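Long-range contacts in actibind (Aspergillus niger, PDB 3D3Z), which cleaves RNA as a T2-family ribonuclease, probably with little base specificity but a preference for adenylic acid: residues T33-Y38 / L196-Y201; E80-T85 / D129-E134; P186-C191 / D222-D227. One frame throughout, in Å; residues are numbered along the deposited sequence. Where two conformers were deposited one is given.

From the N terminus, residues 33-38, the end of strand 29-35 and the loop after it, pair with strand 195-206, so contact 1 closes a 157-residue loop richer in helix than in strand. Nested in that loop, contact 2 joins the end of helix 75-81 to the turn ahead of helix 134-147, on the opposite side of the chain's centre from the sheet, with about 29 Å between the centres of contacts 1 and 2. Contact 3 opens at 186-191, before contact 1 has closed, and closes at 222-227, so the two cross. They meet in the antiparallel sheet, where strand 188-192 lies between strand 195-206 and the 222-225 loop.

Contact 1: residues T33-Y38 / L196-Y201; sequences TQFWDY and LSQLYY. With D3Z (1-(5-deoxy-beta-L-xylofuranosyl)pyrimidine-2,4(1H,3H)-dione), chain E.
Gln34 and Leu199 form the hydrogen-bonded pair at the middle of an antiparallel ladder between strands 29-35 and 195-206 of the T2 ribonuclease sheet. Gln34 N donates a hydrogen bond to Leu199 O at 2.8 Å, and Leu199 N returns a bond to Gln34 O. Beyond the strand end, Trp36 N still reaches Ser197 O at 2.8 Å, nearly straight at 174° but from above the carbonyl plane. Ser197 and Gln198 together face Gly190, a classic beta bulge.

Two waters add polar bridges: one donates to both Gln34 O and Gln198 OE1, and the other joins Ser197 OG to Trp36 O, the latter leg doubtfully short.

On the Gln34 and Leu199 face, the Gln34 amide crosses the Tyr201 ring with NE2 3.6 Å from CE2, their planes 47° apart. Ser152 OG hydrogen-bonds to both Gln34 OE1 and Tyr201 OH, while Gln32 and Leu150 take Gln34 NE2.

The other face carries Thr33, Phe35, Gln198 and Tyr200. Thr33 CG2, set anti to its own carbonyl carbon, meets Tyr200 CD1 at 3.5 Å. Phe35 and Gln198 run side by side in the same direction, with Gln198 CD 3.7 Å from Phe35 CE1 at the ring edge. Phe35 also stacks on His51, a predicted active-site residue, and its CZ lies 3.3 Å from C5 of the bound uracil nucleoside.

Leu196 O is buried without a polar partner in the model; Trp36 CD1 approaches it at 3.4 Å. Backbone bonds and water bridges thus join the strands, setting Phe35 as an apolar wall of the nucleoside pocket with Gln198 along its edge.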
# COMPACT_ATOMS: atom_id res chain seq x y z
N THR A 33 -0.37 -0.19 2.33
CA THR A 33 -0.56 -1.22 3.38
C THR A 33 0.40 -2.39 3.14
O THR A 33 0.72 -2.72 1.99
CB THR A 33 -2.00 -1.69 3.45
OG1 THR A 33 -2.37 -2.27 2.20
CG2 THR A 33 -2.89 -0.51 3.72
N GLN A 34 0.87 -2.99 4.24
CA GLN A 34 1.83 -4.07 4.19
C GLN A 34 1.48 -5.25 5.12
O GLN A 34 0.77 -5.10 6.10
CB GLN A 34 3.20 -3.51 4.58
CG GLN A 34 3.68 -2.38 3.71
CD GLN A 34 5.05 -1.87 4.10
OE1 GLN A 34 5.77 -2.52 4.89
NE2 GLN A 34 5.47 -0.78 3.46
N PHE A 35 2.03 -6.43 4.81
CA PHE A 35 1.87 -7.62 5.63
C PHE A 35 3.19 -8.14 6.16
O PHE A 35 4.18 -8.03 5.48
CB PHE A 35 1.40 -8.76 4.74
CG PHE A 35 -0.04 -8.74 4.46
CD1 PHE A 35 -0.95 -8.56 5.48
CD2 PHE A 35 -0.52 -8.99 3.17
CE1 PHE A 35 -2.28 -8.60 5.22
CE2 PHE A 35 -1.87 -9.02 2.93
CZ PHE A 35 -2.74 -8.83 3.95
N TRP A 36 3.14 -8.74 7.35
CA TRP A 36 4.17 -9.64 7.86
C TRP A 36 3.55 -11.07 7.95
O TRP A 36 2.81 -11.40 8.91
CB TRP A 36 4.70 -9.12 9.23
CG TRP A 36 5.79 -9.97 9.77
CD1 TRP A 36 5.72 -10.89 10.81
CD2 TRP A 36 7.13 -10.01 9.29
NE1 TRP A 36 6.94 -11.50 10.97
CE2 TRP A 36 7.83 -10.96 10.08
CE3 TRP A 36 7.82 -9.32 8.28
CZ2 TRP A 36 9.16 -11.25 9.87
CZ3 TRP A 36 9.16 -9.61 8.08
CH2 TRP A 36 9.82 -10.56 8.87
N ASP A 37 3.77 -11.89 6.92
CA ASP A 37 3.17 -13.20 6.82
C ASP A 37 4.19 -14.22 7.35
O ASP A 37 5.23 -14.43 6.74
CB ASP A 37 2.80 -13.54 5.35
CG ASP A 37 1.62 -12.72 4.80
OD1 ASP A 37 0.83 -12.14 5.58
OD2 ASP A 37 1.48 -12.67 3.54
N TYR A 38 3.93 -14.78 8.54
CA TYR A 38 4.86 -15.75 9.21
C TYR A 38 4.31 -17.21 9.25
O TYR A 38 5.08 -18.22 9.21
CB TYR A 38 5.25 -15.21 10.62
CG TYR A 38 4.05 -15.01 11.47
CD1 TYR A 38 3.40 -13.76 11.50
CD2 TYR A 38 3.44 -16.09 12.12
CE1 TYR A 38 2.22 -13.58 12.20
CE2 TYR A 38 2.26 -15.91 12.85
CZ TYR A 38 1.67 -14.65 12.90
OH TYR A 38 0.47 -14.51 13.58
N LEU A 196 2.73 -9.09 15.48
CA LEU A 196 2.87 -8.04 14.49
C LEU A 196 2.59 -8.67 13.09
O LEU A 196 3.14 -9.73 12.72
CB LEU A 196 4.27 -7.39 14.66
CG LEU A 196 4.64 -6.04 14.10
CD1 LEU A 196 3.72 -4.92 14.56
CD2 LEU A 196 6.13 -5.78 14.41
N SER A 197 1.67 -8.03 12.39
CA SER A 197 0.96 -8.60 11.25
C SER A 197 0.73 -7.64 10.06
O SER A 197 0.89 -8.04 8.93
CB SER A 197 -0.39 -9.08 11.74
OG SER A 197 -1.07 -9.64 10.65
N GLN A 198 0.29 -6.41 10.32
CA GLN A 198 -0.10 -5.45 9.27
C GLN A 198 0.34 -4.03 9.61
O GLN A 198 0.38 -3.65 10.80
CB GLN A 198 -1.62 -5.46 9.12
CG GLN A 198 -2.21 -6.81 8.62
CD GLN A 198 -3.61 -6.72 8.12
OE1 GLN A 198 -3.93 -5.83 7.34
NE2 GLN A 198 -4.51 -7.65 8.58
N LEU A 199 0.60 -3.25 8.56
CA LEU A 199 0.96 -1.82 8.65
C LEU A 199 0.19 -1.03 7.58
O LEU A 199 0.03 -1.50 6.40
CB LEU A 199 2.47 -1.63 8.50
CG LEU A 199 3.45 -2.24 9.51
CD1 LEU A 199 4.89 -2.02 9.09
CD2 LEU A 199 3.21 -1.67 10.94
N TYR A 200 -0.40 0.10 7.99
CA TYR A 200 -0.97 1.10 7.03
C TYR A 200 -0.25 2.44 7.19
O TYR A 200 -0.39 3.13 8.21
CB TYR A 200 -2.46 1.38 7.19
CG TYR A 200 -3.45 0.27 7.44
CD1 TYR A 200 -3.19 -1.09 7.14
CD2 TYR A 200 -4.70 0.58 7.97
CE1 TYR A 200 -4.14 -2.06 7.39
CE2 TYR A 200 -5.65 -0.39 8.21
CZ TYR A 200 -5.38 -1.70 7.91
OH TYR A 200 -6.37 -2.65 8.15
N TYR A 201 0.51 2.82 6.16
CA TYR A 201 1.14 4.14 6.09
C TYR A 201 0.23 5.08 5.32
O TYR A 201 -0.07 4.84 4.15
CB TYR A 201 2.50 4.03 5.42
CG TYR A 201 3.56 3.20 6.10
CD1 TYR A 201 4.49 3.80 6.98
CD2 TYR A 201 3.73 1.85 5.82
CE1 TYR A 201 5.52 3.07 7.54
CE2 TYR A 201 4.74 1.13 6.40
CZ TYR A 201 5.60 1.73 7.29
OH TYR A 201 6.63 1.04 7.86
N1 D3Z E . -4.75 -12.15 1.91
C2 D3Z E . -4.31 -12.71 0.69
N3 D3Z E . -3.01 -12.80 0.44
C4 D3Z E . -2.10 -12.37 1.31
C5 D3Z E . -2.52 -11.82 2.50
C6 D3Z E . -3.87 -11.71 2.79
O2 D3Z E . -5.12 -13.13 -0.16
O4 D3Z E . -0.87 -12.45 1.10
C1' D3Z E . -6.16 -12.02 2.20
C2' D3Z E . -6.85 -11.98 0.85
O2' D3Z E . -7.62 -13.18 0.66
C3' D3Z E . -7.65 -10.69 0.83
C4' D3Z E . -7.44 -10.02 2.18
O3' D3Z E . -7.19 -9.83 -0.19
O4' D3Z E . -6.42 -10.78 2.87
C5' D3Z E . -7.04 -8.57 1.97
O HOH W 1 -2.13 -4.63 5.62
O HOH W 2 0.51 -12.00 9.60

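Contact 2: residues E80-T85 / D129-E134; sequences EAQNRT and DYYAQE. With NAG (2-acetamido-2-deoxy-beta-D-glucopyranose), chain C; NAG (2-acetamido-2-deoxy-beta-D-glucopyranose), chain B; NAG (2-acetamido-2-deoxy-beta-D-glucopyranose), chain D.
Gln82, where the chain leaves helix 75-81, faces the type II turn Tyr131-Glu134, with 7.8 Å between Gln82 CA and Glu134 CA. The extended Gln82 side chain reaches into this turn: NE2 donates to Gln133 O at 2.8 Å. That oxygen lies nearly in the amide plane of Gln82, whereas the nitrogen stands 73° out of the peptide carbonyl plane. A water accepts from the same NE2 and donates to Ala132 O. At its other end the amide is gripped side-on by Arg84, whose NE (2.8 Å from Gln82 OE1) and NH2 (3.0 Å from Gln82 OE1) both donate to the one oxygen; this double grip should fix the amide's rotation.

The bend behind this grip is a Schellman motif, which ends the helix with Asn83 at positive phi as its C-prime residue. Asn83 carries an N-linked GlcNAc on ND2, whose acetamido methyl C8 lies 3.3 Å from Tyr131 OH. The Tyr131 ring stands almost perpendicular to the Gln82 amide (84°), its edge turned to Gln82, with CE1 3.7 Å from Gln82 CD. Glu134 CB sits over the centre of one Tyr131 face, 3.6 Å above the plane. Arg84 NH2 also forms a salt bridge with Asp138 in helix 134-147. Gln133, bent at chi2 (80°), donates from NE2 to the acetamido oxygen O7 of another GlcNAc, with Tyr72 OH as a second partner.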
# COMPACT_ATOMS: atom_id res chain seq x y z
N GLU A 80 1.45 -8.52 -18.60
CA GLU A 80 2.25 -9.12 -19.67
C GLU A 80 2.08 -8.41 -21.00
O GLU A 80 3.04 -8.10 -21.65
CB GLU A 80 1.89 -10.57 -19.83
CG GLU A 80 2.45 -11.44 -18.68
CD GLU A 80 1.82 -12.82 -18.54
OE1 GLU A 80 0.67 -13.04 -19.03
OE2 GLU A 80 2.48 -13.68 -17.90
N ALA A 81 0.84 -8.14 -21.38
CA ALA A 81 0.53 -7.39 -22.59
C ALA A 81 1.17 -6.00 -22.63
O ALA A 81 1.53 -5.51 -23.69
CB ALA A 81 -0.96 -7.32 -22.78
N GLN A 82 1.41 -5.39 -21.47
CA GLN A 82 2.01 -4.08 -21.39
C GLN A 82 3.51 -4.16 -21.22
O GLN A 82 4.15 -3.13 -21.01
CB GLN A 82 1.36 -3.27 -20.26
CG GLN A 82 -0.11 -3.06 -20.49
CD GLN A 82 -0.86 -2.40 -19.34
OE1 GLN A 82 -0.27 -1.93 -18.37
NE2 GLN A 82 -2.18 -2.39 -19.44
N ASN A 83 4.05 -5.37 -21.36
CA ASN A 83 5.48 -5.65 -21.22
C ASN A 83 6.05 -5.29 -19.85
O ASN A 83 7.22 -4.90 -19.74
CB ASN A 83 6.25 -5.00 -22.35
CG ASN A 83 5.53 -5.20 -23.69
OD1 ASN A 83 5.18 -6.34 -24.04
ND2 ASN A 83 5.18 -4.07 -24.36
N ARG A 84 5.22 -5.37 -18.81
CA ARG A 84 5.68 -5.02 -17.45
C ARG A 84 6.17 -6.26 -16.74
O ARG A 84 5.68 -6.65 -15.65
CB ARG A 84 4.58 -4.32 -16.68
CG ARG A 84 3.99 -3.14 -17.43
CD ARG A 84 3.16 -2.33 -16.51
NE ARG A 84 2.23 -1.43 -17.16
CZ ARG A 84 2.15 -0.12 -16.96
NH1 ARG A 84 2.98 0.48 -16.14
NH2 ARG A 84 1.21 0.57 -17.59
N THR A 85 7.15 -6.88 -17.38
CA THR A 85 7.70 -8.18 -16.98
C THR A 85 8.52 -8.09 -15.67
O THR A 85 8.43 -9.00 -14.83
CB THR A 85 8.51 -8.84 -18.14
OG1 THR A 85 9.55 -7.95 -18.57
CG2 THR A 85 7.60 -9.20 -19.31
N ASP A 129 -3.37 9.90 -24.92
CA ASP A 129 -3.11 8.72 -25.71
C ASP A 129 -3.28 7.47 -24.83
O ASP A 129 -2.44 6.59 -24.82
CB ASP A 129 -1.69 8.77 -26.30
CG ASP A 129 -1.53 9.88 -27.35
OD1 ASP A 129 -2.53 10.57 -27.62
OD2 ASP A 129 -0.41 10.06 -27.83
N TYR A 130 -4.41 7.42 -24.13
CA TYR A 130 -4.78 6.28 -23.27
C TYR A 130 -4.84 5.04 -24.13
O TYR A 130 -5.37 5.09 -25.24
CB TYR A 130 -6.17 6.48 -22.68
CG TYR A 130 -6.67 5.30 -21.88
CD1 TYR A 130 -6.15 5.04 -20.60
CD2 TYR A 130 -7.67 4.43 -22.37
CE1 TYR A 130 -6.63 3.96 -19.83
CE2 TYR A 130 -8.15 3.36 -21.60
CZ TYR A 130 -7.61 3.13 -20.33
OH TYR A 130 -8.07 2.03 -19.63
N TYR A 131 -4.29 3.93 -23.64
CA TYR A 131 -4.60 2.62 -24.23
C TYR A 131 -5.31 1.71 -23.22
O TYR A 131 -5.12 1.84 -22.03
CB TYR A 131 -3.33 1.96 -24.79
CG TYR A 131 -2.31 1.55 -23.77
CD1 TYR A 131 -2.46 0.36 -23.03
CD2 TYR A 131 -1.19 2.33 -23.52
CE1 TYR A 131 -1.53 -0.00 -22.06
CE2 TYR A 131 -0.29 1.97 -22.59
CZ TYR A 131 -0.47 0.82 -21.84
OH TYR A 131 0.46 0.46 -20.93
N ALA A 132 -6.16 0.82 -23.71
CA ALA A 132 -6.96 -0.07 -22.87
C ALA A 132 -6.17 -0.65 -21.65
O ALA A 132 -5.12 -1.32 -21.81
CB ALA A 132 -7.54 -1.21 -23.71
N GLN A 133 -6.68 -0.37 -20.45
CA GLN A 133 -6.13 -0.86 -19.15
C GLN A 133 -4.75 -0.32 -18.79
O GLN A 133 -4.05 -0.92 -17.89
CB GLN A 133 -6.14 -2.40 -19.08
CG GLN A 133 -7.51 -3.08 -19.05
CD GLN A 133 -8.21 -3.22 -20.40
OE1 GLN A 133 -7.60 -3.62 -21.38
NE2 GLN A 133 -9.46 -2.83 -20.46
N GLU A 134 -4.37 0.81 -19.42
CA GLU A 134 -3.09 1.43 -19.11
C GLU A 134 -3.03 1.75 -17.62
O GLU A 134 -1.98 1.56 -16.99
CB GLU A 134 -2.82 2.74 -19.88
CG GLU A 134 -1.49 3.35 -19.58
CD GLU A 134 -1.17 4.54 -20.48
OE1 GLU A 134 -2.05 4.93 -21.31
OE2 GLU A 134 -0.05 5.06 -20.30
C1 NAG C . 4.44 -4.26 -25.60
C2 NAG C . 3.78 -2.95 -26.04
C3 NAG C . 3.01 -3.13 -27.36
C4 NAG C . 3.81 -3.94 -28.40
C5 NAG C . 4.51 -5.15 -27.77
C6 NAG C . 5.47 -5.82 -28.74
C7 NAG C . 3.38 -1.43 -24.18
C8 NAG C . 2.37 -0.70 -23.35
N2 NAG C . 2.95 -2.40 -24.98
O3 NAG C . 2.70 -1.84 -27.85
O4 NAG C . 2.98 -4.41 -29.44
O5 NAG C . 5.26 -4.70 -26.67
O6 NAG C . 6.58 -4.97 -28.95
O7 NAG C . 4.56 -1.15 -24.06
C1 NAG B . -11.77 -6.37 -23.17
C2 NAG B . -12.44 -5.08 -23.59
C3 NAG B . -13.53 -5.33 -24.64
C4 NAG B . -12.99 -6.18 -25.78
C5 NAG B . -12.40 -7.43 -25.14
C6 NAG B . -11.89 -8.46 -26.14
C7 NAG B . -12.47 -3.32 -21.91
C8 NAG B . -13.24 -2.73 -20.79
N2 NAG B . -12.99 -4.45 -22.41
O3 NAG B . -14.05 -4.10 -25.12
O4 NAG B . -14.02 -6.52 -26.70
O5 NAG B . -11.31 -7.00 -24.34
O6 NAG B . -10.83 -7.83 -26.84
O7 NAG B . -11.43 -2.78 -22.31
C1 NAG D . -8.36 -8.49 -19.85
C2 NAG D . -7.92 -8.35 -21.33
C3 NAG D . -8.67 -7.19 -21.97
C4 NAG D . -10.15 -7.29 -21.72
C5 NAG D . -10.42 -7.41 -20.21
C6 NAG D . -11.90 -7.46 -19.84
C7 NAG D . -5.61 -9.01 -21.79
C8 NAG D . -4.17 -8.64 -22.01
N2 NAG D . -6.51 -8.08 -21.46
O3 NAG D . -8.37 -7.11 -23.35
O4 NAG D . -10.68 -6.10 -22.26
O5 NAG D . -9.75 -8.58 -19.73
O6 NAG D . -12.53 -8.50 -20.55
O7 NAG D . -5.92 -10.20 -21.91
O HOH W 3 -3.47 -3.72 -21.57

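Contact 3: residues P186-C191 / D222-D227; sequences PPYVGC and DSNCKD
Val189 of edge strand 188-192 makes a single backbone bridge with Ser223, and a disulfide, Cys191 to Cys225, fastens the 222-225 loop alongside that strand, at the edge of the T2 ribonuclease sheet.

The backbone bonds are Val189 N to Asp222 O at 3.1 Å and a weak one from Asn224 N to Val189 O. Ser223 OG, anti to its backbone N (chi1 -178°), gives a shorter bond to Val189 O, 2.6 Å, and accepts from Cys225 N in an ST turn; one hydroxyl thus holds the loop's own bend and the strand.

The Asn224 side-chain amide meets the backbone of Cys191. Its OD1 accepts from Cys191 N at 2.7 Å on a lone pair in the carbonyl plane, nearly straight at 170°. Its ND2 makes weak bonds to Cys191 O and to a water that also donates to that oxygen.

In the packing, the Tyr188 ring lies against the loop backbone, CE1 3.5 Å from Ser223 CA, and crosses the Asn224 side chain, its OH 3.3 Å from Asn224 CG. Val189 CG1 touches Cys225 SG at 4.0 Å, while Ile230 packs on both cysteines. The sulfurs, Cys191 SG and Cys225 SG, are 2.0 Å apart with a chi3 of 97°.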
# COMPACT_ATOMS: atom_id res chain seq x y z
N PRO A 186 3.45 7.83 12.62
CA PRO A 186 3.42 6.38 12.68
C PRO A 186 2.37 5.81 11.74
O PRO A 186 1.37 6.46 11.49
CB PRO A 186 3.03 6.08 14.14
CG PRO A 186 2.63 7.34 14.73
CD PRO A 186 3.01 8.47 13.87
N PRO A 187 2.60 4.58 11.25
CA PRO A 187 1.51 3.88 10.53
C PRO A 187 0.44 3.40 11.53
O PRO A 187 0.72 3.36 12.72
CB PRO A 187 2.23 2.69 9.90
CG PRO A 187 3.39 2.42 10.84
CD PRO A 187 3.83 3.77 11.33
N TYR A 188 -0.75 3.04 11.07
CA TYR A 188 -1.50 2.00 11.76
C TYR A 188 -0.65 0.72 11.93
O TYR A 188 -0.04 0.22 10.99
CB TYR A 188 -2.80 1.68 11.03
CG TYR A 188 -3.50 0.48 11.58
CD1 TYR A 188 -4.35 0.57 12.71
CD2 TYR A 188 -3.32 -0.78 10.99
CE1 TYR A 188 -5.00 -0.58 13.21
CE2 TYR A 188 -3.96 -1.91 11.49
CZ TYR A 188 -4.78 -1.81 12.60
OH TYR A 188 -5.40 -2.97 13.03
N VAL A 189 -0.60 0.21 13.17
CA VAL A 189 0.05 -1.06 13.51
C VAL A 189 -1.01 -2.12 13.86
O VAL A 189 -1.74 -1.98 14.85
CB VAL A 189 1.07 -0.87 14.65
CG1 VAL A 189 1.85 -2.19 14.92
CG2 VAL A 189 2.02 0.25 14.28
N GLY A 190 -1.06 -3.20 13.07
CA GLY A 190 -2.06 -4.25 13.21
C GLY A 190 -1.43 -5.54 13.71
O GLY A 190 -0.37 -5.93 13.24
N CYS A 191 -2.05 -6.14 14.73
CA CYS A 191 -1.58 -7.40 15.33
C CYS A 191 -2.60 -8.48 15.14
O CYS A 191 -3.79 -8.21 15.00
CB CYS A 191 -1.33 -7.23 16.85
SG CYS A 191 0.13 -6.34 17.25
N ASP A 222 -5.32 3.85 14.74
CA ASP A 222 -4.02 3.76 15.45
C ASP A 222 -3.41 2.34 15.53
O ASP A 222 -2.28 2.08 15.06
CB ASP A 222 -4.12 4.31 16.89
CG ASP A 222 -4.46 5.80 16.94
OD1 ASP A 222 -4.25 6.53 15.94
OD2 ASP A 222 -4.91 6.23 18.03
N SER A 223 -4.13 1.44 16.18
CA SER A 223 -3.61 0.11 16.40
C SER A 223 -4.63 -0.76 17.11
O SER A 223 -5.48 -0.27 17.88
CB SER A 223 -2.33 0.13 17.22
OG SER A 223 -1.85 -1.19 17.36
N ASN A 224 -4.55 -2.04 16.84
CA ASN A 224 -5.34 -3.00 17.57
C ASN A 224 -4.46 -3.89 18.42
O ASN A 224 -4.89 -4.96 18.86
CB ASN A 224 -6.19 -3.82 16.61
CG ASN A 224 -5.36 -4.77 15.75
OD1 ASN A 224 -4.15 -4.73 15.76
ND2 ASN A 224 -6.03 -5.64 15.04
N CYS A 225 -3.20 -3.48 18.62
CA CYS A 225 -2.28 -4.22 19.43
C CYS A 225 -2.40 -3.78 20.89
O CYS A 225 -2.89 -2.67 21.19
CB CYS A 225 -0.85 -3.98 19.01
SG CYS A 225 -0.49 -4.43 17.26
N LYS A 226 -1.93 -4.66 21.77
CA LYS A 226 -1.69 -4.33 23.16
C LYS A 226 -0.44 -3.48 23.25
O LYS A 226 0.44 -3.50 22.34
CB LYS A 226 -1.50 -5.60 24.00
CG LYS A 226 -2.69 -6.56 23.99
CD LYS A 226 -3.99 -5.92 24.53
CE LYS A 226 -5.18 -6.89 24.38
NZ LYS A 226 -6.22 -6.79 25.49
N ASP A 227 -0.32 -2.75 24.35
CA ASP A 227 0.76 -1.80 24.49
C ASP A 227 2.08 -2.50 24.61
O ASP A 227 3.13 -1.87 24.40
CB ASP A 227 0.50 -0.86 25.67
CG ASP A 227 -0.74 -0.06 25.48
OD1 ASP A 227 -0.89 0.56 24.39
OD2 ASP A 227 -1.59 -0.05 26.38
O HOH W 4 -4.94 -7.70 12.52